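PDB 2EG4: probable thiosulfate sulfurtransferase from Thermus thermophilus, which probably transfers sulfur from thiosulfate to acceptors such as cyanide, as rhodanese-family sulfurtransferases do, and binds a zinc ion. Local coordinates for residues 53-57 and 58-62; 78-81 and 82-86; 92-95 and 96-99. One frame throughout, in Å; residues are numbered along the deposited sequence.

Contact 1 of 3, residues 53-57 and 58-62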
loop_
_atom_site.group_PDB
_atom_site.type_symbol
_atom_site.label_atom_id
_atom_site.label_comp_id
_atom_site.label_asym_id
_atom_site.label_seq_id
_atom_site.Cartn_x
_atom_site.Cartn_y
_atom_site.Cartn_z
ATOM N N GLU A 53 11.933 -0.609 -13.462
ATOM C CA GLU A 53 11.866 0.446 -14.466
ATOM C C GLU A 53 11.468 1.767 -13.824
ATOM O O GLU A 53 12.024 2.819 -14.139
ATOM C CB GLU A 53 10.864 0.087 -15.556
ATOM C CG GLU A 53 10.591 1.203 -16.536
ATOM C CD GLU A 53 11.831 1.656 -17.301
ATOM O OE1 GLU A 53 12.840 0.923 -17.322
ATOM O OE2 GLU A 53 11.783 2.755 -17.895
ATOM N N LEU A 54 10.506 1.690 -12.917
ATOM C CA LEU A 54 10.025 2.874 -12.212
ATOM C C LEU A 54 11.111 3.464 -11.329
ATOM O O LEU A 54 11.335 4.682 -11.327
ATOM C CB LEU A 54 8.815 2.499 -11.361
ATOM C CG LEU A 54 8.193 3.627 -10.527
ATOM C CD1 LEU A 54 7.533 4.672 -11.415
ATOM C CD2 LEU A 54 7.154 3.012 -9.603
ATOM N N PHE A 55 11.777 2.605 -10.566
ATOM C CA PHE A 55 12.846 3.045 -9.678
ATOM C C PHE A 55 13.964 3.724 -10.467
ATOM O O PHE A 55 14.478 4.767 -10.059
ATOM C CB PHE A 55 13.432 1.863 -8.915
ATOM C CG PHE A 55 12.467 1.179 -7.963
ATOM C CD1 PHE A 55 11.170 1.640 -7.784
ATOM C CD2 PHE A 55 12.892 0.076 -7.227
ATOM C CE1 PHE A 55 10.294 1.003 -6.874
ATOM C CE2 PHE A 55 12.040 -0.559 -6.330
ATOM C CZ PHE A 55 10.741 -0.098 -6.149
ATOM N N GLN A 56 14.340 3.139 -11.600
ATOM C CA GLN A 56 15.408 3.723 -12.411
ATOM C C GLN A 56 14.999 5.041 -13.055
ATOM O O GLN A 56 15.764 6.010 -13.047
ATOM C CB GLN A 56 15.861 2.731 -13.489
ATOM C CG GLN A 56 16.358 1.426 -12.906
ATOM C CD GLN A 56 17.070 0.560 -13.927
ATOM O OE1 GLN A 56 16.796 0.640 -15.125
ATOM N NE2 GLN A 56 17.973 -0.288 -13.453
ATOM N N THR A 57 13.792 5.091 -13.596
ATOM C CA THR A 57 13.306 6.295 -14.256
ATOM C C THR A 57 13.187 7.470 -13.286
ATOM O O THR A 57 13.467 8.609 -13.667
ATOM C CB THR A 57 11.946 6.046 -14.947
ATOM O OG1 THR A 57 12.097 5.030 -15.948
ATOM C CG2 THR A 57 11.466 7.304 -15.642
ATOM N N LEU A 58 12.779 7.196 -12.044
ATOM C CA LEU A 58 12.642 8.259 -11.026
ATOM C C LEU A 58 13.920 8.500 -10.223
ATOM O O LEU A 58 13.971 9.378 -9.347
ATOM C CB LEU A 58 11.507 7.927 -10.053
ATOM C CG LEU A 58 10.096 8.006 -10.629
ATOM C CD1 LEU A 58 9.081 7.820 -9.500
ATOM C CD2 LEU A 58 9.875 9.335 -11.303
ATOM N N GLY A 59 14.956 7.726 -10.519
ATOM C CA GLY A 59 16.209 7.874 -9.795
ATOM C C GLY A 59 16.046 7.552 -8.323
ATOM O O GLY A 59 16.605 8.233 -7.458
ATOM N N LEU A 60 15.268 6.508 -8.039
ATOM C CA LEU A 60 15.013 6.077 -6.677
ATOM C C LEU A 60 16.113 5.167 -6.165
ATOM O O LEU A 60 16.756 4.440 -6.937
ATOM C CB LEU A 60 13.676 5.344 -6.585
ATOM C CG LEU A 60 12.412 6.076 -7.015
ATOM C CD1 LEU A 60 11.190 5.218 -6.684
ATOM C CD2 LEU A 60 12.339 7.408 -6.274
ATOM N N ARG A 61 16.314 5.217 -4.856
ATOM C CA ARG A 61 17.315 4.424 -4.156
ATOM C C ARG A 61 17.022 4.595 -2.671
ATOM O O ARG A 61 16.489 5.632 -2.265
ATOM C CB ARG A 61 18.711 4.953 -4.458
ATOM C CG ARG A 61 18.842 6.443 -4.203
ATOM C CD ARG A 61 20.285 6.900 -4.199
ATOM N NE ARG A 61 20.394 8.315 -3.855
ATOM C CZ ARG A 61 19.982 8.836 -2.703
ATOM N NH1 ARG A 61 19.433 8.057 -1.775
ATOM N NH2 ARG A 61 20.111 10.140 -2.482
ATOM N N SER A 62 17.350 3.594 -1.863
ATOM C CA SER A 62 17.108 3.689 -0.426
ATOM C C SER A 62 18.008 4.745 0.205
ATOM O O SER A 62 19.176 4.892 -0.172
ATOM C CB SER A 62 17.375 2.361 0.265
ATOM O OG SER A 62 16.501 1.357 -0.194
#
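Leu60 folding back on Phe55 is a local helix-ending contact, formed where helix 41-57 stops and the chain turns toward strand 64-67. The backbone sets it up. Leu58 N still donates to Leu54 O in the helical manner (3.0 Å), but Leu60 N reaches back five residues to Phe55 O at 2.8 Å, lying in the carbonyl plane with an N-H...O angle of 163°. Between them Gly59, at positive phi, turns its N-H to Gln56 O (3.2 Å), approaching from above the carbonyl plane. The reversal brings Leu60 CD1 to 3.7 Å from Phe55 CD1, the two side chains crossing at about a right angle. Phe55 CG sits beside its own backbone N, anti to the carbonyl carbon (chi1 -64°), which sets ring atom CD1 against the leucine methyl. On another flank Leu54 and Leu58 run side by side, their CD1 methyls 4.0 Å apart. Leu60 also packs on Val8 and Val10 of strand 8-11, so an alanine here, lacking the CD1 contact with Phe55, would probably open a gap between the helix end and that strand. Positive phi at the glycine, the five-residue backbone bond and the hydrophobic pair bracketing the turn together mark a Schellman motif.

Contact 2 of 3, residues 78-81 and 82-86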
loop_
_atom_site.group_PDB
_atom_site.type_symbol
_atom_site.label_atom_id
_atom_site.label_comp_id
_atom_site.label_asym_id
_atom_site.label_seq_id
_atom_site.Cartn_x
_atom_site.Cartn_y
_atom_site.Cartn_z
ATOM N N THR A 78 1.237 3.587 -2.462
ATOM C CA THR A 78 2.451 3.910 -3.187
ATOM C C THR A 78 3.663 3.450 -2.367
ATOM O O THR A 78 4.572 2.836 -2.919
ATOM C CB THR A 78 2.515 5.426 -3.512
ATOM O OG1 THR A 78 1.335 5.796 -4.258
ATOM C CG2 THR A 78 3.739 5.732 -4.393
ATOM N N ALA A 79 3.679 3.727 -1.057
ATOM C CA ALA A 79 4.794 3.287 -0.220
ATOM C C ALA A 79 4.890 1.768 -0.212
ATOM O O ALA A 79 5.986 1.203 -0.159
ATOM C CB ALA A 79 4.631 3.811 1.217
ATOM N N PHE A 80 3.734 1.123 -0.259
ATOM C CA PHE A 80 3.692 -0.329 -0.271
ATOM C C PHE A 80 4.407 -0.867 -1.510
ATOM O O PHE A 80 5.205 -1.796 -1.411
ATOM C CB PHE A 80 2.264 -0.847 -0.241
ATOM C CG PHE A 80 2.193 -2.350 -0.181
ATOM C CD1 PHE A 80 2.569 -3.029 0.982
ATOM C CD2 PHE A 80 1.854 -3.086 -1.313
ATOM C CE1 PHE A 80 2.615 -4.420 1.009
ATOM C CE2 PHE A 80 1.897 -4.487 -1.291
ATOM C CZ PHE A 80 2.279 -5.147 -0.133
ATOM N N PHE A 81 4.136 -0.290 -2.666
ATOM C CA PHE A 81 4.823 -0.750 -3.876
ATOM C C PHE A 81 6.334 -0.519 -3.783
ATOM O O PHE A 81 7.126 -1.385 -4.155
ATOM C CB PHE A 81 4.300 -0.009 -5.115
ATOM C CG PHE A 81 3.049 -0.591 -5.692
ATOM C CD1 PHE A 81 3.083 -1.819 -6.354
ATOM C CD2 PHE A 81 1.854 0.092 -5.619
ATOM C CE1 PHE A 81 1.925 -2.345 -6.942
ATOM C CE2 PHE A 81 0.679 -0.413 -6.206
ATOM C CZ PHE A 81 0.720 -1.645 -6.874
ATOM N N LEU A 82 6.754 0.669 -3.324
ATOM C CA LEU A 82 8.190 0.924 -3.264
ATOM C C LEU A 82 8.890 -0.024 -2.286
ATOM O O LEU A 82 9.977 -0.528 -2.587
ATOM C CB LEU A 82 8.447 2.404 -2.914
ATOM C CG LEU A 82 8.614 3.342 -4.128
ATOM C CD1 LEU A 82 7.532 3.095 -5.146
ATOM C CD2 LEU A 82 8.612 4.819 -3.686
ATOM N N GLY A 83 8.264 -0.281 -1.137
ATOM C CA GLY A 83 8.851 -1.188 -0.159
ATOM C C GLY A 83 8.838 -2.624 -0.685
ATOM O O GLY A 83 9.746 -3.418 -0.434
ATOM N N LEU A 84 7.783 -2.957 -1.409
ATOM C CA LEU A 84 7.643 -4.295 -2.001
ATOM C C LEU A 84 8.746 -4.553 -3.033
ATOM O O LEU A 84 9.129 -5.703 -3.282
ATOM C CB LEU A 84 6.261 -4.413 -2.646
ATOM C CG LEU A 84 5.949 -5.727 -3.390
ATOM C CD1 LEU A 84 5.965 -6.917 -2.431
ATOM C CD2 LEU A 84 4.587 -5.603 -4.046
ATOM N N GLY A 85 9.248 -3.480 -3.636
ATOM C CA GLY A 85 10.325 -3.595 -4.599
ATOM C C GLY A 85 11.677 -3.648 -3.918
ATOM O O GLY A 85 12.709 -3.639 -4.597
ATOM N N GLY A 86 11.679 -3.658 -2.583
ATOM C CA GLY A 86 12.927 -3.744 -1.838
ATOM C C GLY A 86 13.572 -2.459 -1.342
ATOM O O GLY A 86 14.677 -2.489 -0.795
#
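Leu84 N donates to Phe80 O at 2.8 Å, and Gly83 N to Ala79 O at 2.9 Å; with Leu82 N to Thr78 O, at 3.1 Å, they make three consecutive i to i+4 bonds across the last turns of helix 73-84. The Leu82 bond is nearly straight, at 165°, whereas the bond that follows Leu84's, Gly85 N to Phe81 O, is weak and bent to 134°. The regular pattern is thus fading at Gly85, and Gly86 N instead reaches Gly83 O at 2.9 Å. Gly86 has positive phi, and any side chain there would collide with the carbonyl oxygen of Gly85.

The side chains leave this backbone core on different faces. Phe80 and Leu84, one turn apart, meet obliquely, with ring atom CE2 of Phe80 4.0 Å from methyl CD2 of Leu84. In both residues CG lies anti to the backbone N, which brings the leucine branch beside the ring. The Phe80 ring also meets Phe201 edge-to-face, a link to helix 195-206 of the second rhodanese-like region. Leu82 takes another direction: its CD1 lies 3.7 Å from Thr78 O, and the side chain packs on Val64 and Leu66 of strand 64-67 and on Val89 of strand 89-92. Phe81 packs on Leu47 and Leu51 of helix 41-57, and on Leu31, Leu36 and Leu215. Thr78 is buried, and its OG1 is satisfied by Arg74 O one turn earlier and by Leu31 N.

This helix is the connection of a beta-alpha-beta crossover, joining parallel strands 64-67 and 89-92 of the rhodanese fold, and it ends in a Schellman motif.

Contact 3 of 3, residues 92-95 and 96-99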
loop_
_atom_site.group_PDB
_atom_site.type_symbol
_atom_site.label_atom_id
_atom_site.label_comp_id
_atom_site.label_asym_id
_atom_site.label_seq_id
_atom_site.Cartn_x
_atom_site.Cartn_y
_atom_site.Cartn_z
ATOM N N TRP A 92 5.761 10.079 5.786
ATOM C CA TRP A 92 5.846 11.386 6.438
ATOM C C TRP A 92 4.498 12.047 6.145
ATOM O O TRP A 92 4.249 12.479 5.024
ATOM C CB TRP A 92 7.000 12.154 5.810
ATOM C CG TRP A 92 7.350 13.433 6.499
ATOM C CD1 TRP A 92 6.898 13.861 7.706
ATOM C CD2 TRP A 92 8.276 14.417 6.034
ATOM N NE1 TRP A 92 7.494 15.066 8.031
ATOM C CE2 TRP A 92 8.343 15.427 7.022
ATOM C CE3 TRP A 92 9.058 14.545 4.880
ATOM C CZ2 TRP A 92 9.162 16.554 6.891
ATOM C CZ3 TRP A 92 9.883 15.668 4.745
ATOM C CH2 TRP A 92 9.924 16.658 5.749
ATOM N N THR A 93 3.642 12.127 7.158
ATOM C CA THR A 93 2.282 12.637 6.987
ATOM C C THR A 93 2.002 14.051 7.467
ATOM O O THR A 93 0.941 14.593 7.215
ATOM C CB THR A 93 1.261 11.710 7.682
ATOM O OG1 THR A 93 1.554 11.654 9.087
ATOM C CG2 THR A 93 1.317 10.291 7.095
ATOM N N GLU A 94 2.955 14.639 8.169
ATOM C CA GLU A 94 2.753 15.988 8.688
ATOM C C GLU A 94 4.105 16.566 9.047
ATOM O O GLU A 94 4.964 15.845 9.548
ATOM C CB GLU A 94 1.847 15.928 9.928
ATOM C CG GLU A 94 2.504 16.212 11.265
ATOM C CD GLU A 94 2.805 17.688 11.466
ATOM O OE1 GLU A 94 1.950 18.527 11.103
ATOM O OE2 GLU A 94 3.889 18.013 11.998
ATOM N N GLY A 95 4.300 17.857 8.785
ATOM C CA GLY A 95 5.564 18.488 9.135
ATOM C C GLY A 95 6.436 18.879 7.958
ATOM O O GLY A 95 7.406 19.631 8.107
ATOM N N TRP A 96 6.086 18.378 6.776
ATOM C CA TRP A 96 6.828 18.670 5.557
ATOM C C TRP A 96 6.321 19.934 4.829
ATOM O O TRP A 96 7.022 20.484 3.981
ATOM C CB TRP A 96 6.702 17.476 4.565
ATOM C CG TRP A 96 5.266 17.061 4.296
ATOM C CD1 TRP A 96 4.560 16.083 4.937
ATOM C CD2 TRP A 96 4.362 17.651 3.351
ATOM N NE1 TRP A 96 3.274 16.026 4.457
ATOM C CE2 TRP A 96 3.127 16.983 3.483
ATOM C CE3 TRP A 96 4.480 18.682 2.407
ATOM C CZ2 TRP A 96 2.019 17.313 2.713
ATOM C CZ3 TRP A 96 3.378 19.009 1.633
ATOM C CH2 TRP A 96 2.161 18.328 1.791
ATOM N N GLU A 97 5.107 20.365 5.164
ATOM C CA GLU A 97 4.441 21.469 4.486
ATOM C C GLU A 97 5.210 22.777 4.402
ATOM O O GLU A 97 5.132 23.466 3.382
ATOM C CB GLU A 97 3.045 21.687 5.091
ATOM C CG GLU A 97 2.114 20.448 4.950
ATOM C CD GLU A 97 2.144 19.483 6.151
ATOM O OE1 GLU A 97 3.097 19.505 6.953
ATOM O OE2 GLU A 97 1.199 18.679 6.278
ATOM N N PRO A 98 5.968 23.132 5.450
ATOM C CA PRO A 98 6.727 24.393 5.384
ATOM C C PRO A 98 7.808 24.368 4.302
ATOM O O PRO A 98 8.288 25.425 3.851
ATOM C CB PRO A 98 7.366 24.484 6.771
ATOM C CG PRO A 98 6.348 23.806 7.653
ATOM C CD PRO A 98 5.978 22.582 6.815
ATOM N N TYR A 99 8.195 23.158 3.898
ATOM C CA TYR A 99 9.273 22.959 2.925
ATOM C C TYR A 99 8.825 22.688 1.498
ATOM O O TYR A 99 9.663 22.439 0.630
ATOM C CB TYR A 99 10.162 21.808 3.403
ATOM C CG TYR A 99 10.630 21.994 4.829
ATOM C CD1 TYR A 99 11.654 22.892 5.131
ATOM C CD2 TYR A 99 9.975 21.363 5.881
ATOM C CE1 TYR A 99 11.999 23.163 6.448
ATOM C CE2 TYR A 99 10.313 21.625 7.201
ATOM C CZ TYR A 99 11.325 22.535 7.472
ATOM O OH TYR A 99 11.624 22.844 8.780
HETATM O O HOH W 1 1.153 20.859 9.322
#
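Trp96 CB sits squarely over the six-membered ring of Trp92, 3.4 Å from its centroid and only 6° off the ring normal, a CH-pi contact. Trp96 CA joins it over the same ring, 3.4 Å from Trp92 CZ2. The two indoles themselves form a T-shaped pair: the edge of Trp96 is turned to the face of Trp92, with the five-membered rings 5.2 Å apart between centroids and their planes at 77°. Trp96 achieves this by placing CG between its backbone N and carbonyl carbon (chi1 53°), which lets the indole stand up from the Trp92 face while CB rests on it.

Gly95, at positive phi, lets the loop after strand 89-92 bend so that Trp96 comes over Trp92. That is an edge strand of the parallel sheet in the first rhodanese-like domain, and the loop leads into a short 3-10 segment, 97-99. Glu97 holds the loop at Gly95. Its chain bends at chi2, and Gly95 N donates a hydrogen bond to the syn lone pair of Glu97 OE1, 2.7 Å away. Glu94 OE1 lies 4.4 Å from Glu97 OE1, a pair of like charges. A water 3.0 Å from Glu94 OE1 can donate to it, and at best weakly to Glu97 OE1, since acceptors outnumber its protons. Gly95 O meets the edge of the Tyr99 ring, 3.6 Å from CE2.

Farther out, Trp96 NE1 is hydrogen-bonded to Asp68 O, and its ring meets that of Tyr67. Trp92 packs on Val65 and Tyr67 of the adjoining strand 64-67, while its backbone pairs with Leu66.

The three contacts follow one another along the first rhodanese-like domain. Contact 1 ends helix 41-57, contact 2 ends helix 73-84, and contact 3 lies in the loop after strand 89-92, the strand that follows helix 73-84. Contacts 1 and 2, with centres 12 Å apart, touch directly: Phe55 CE2 lies 3.6 Å from Gly85 O, and Leu60 CD1 is 4.0 Å from Leu82 CD2, so two helix ends pack over one side of the parallel sheet and share an apolar core. Contact 3 stands apart, its centre about 21 Å from that of contact 2 and 23 Å from that of contact 1. Strand 89-92 joins contact 2 to contact 3, which lies at its far end.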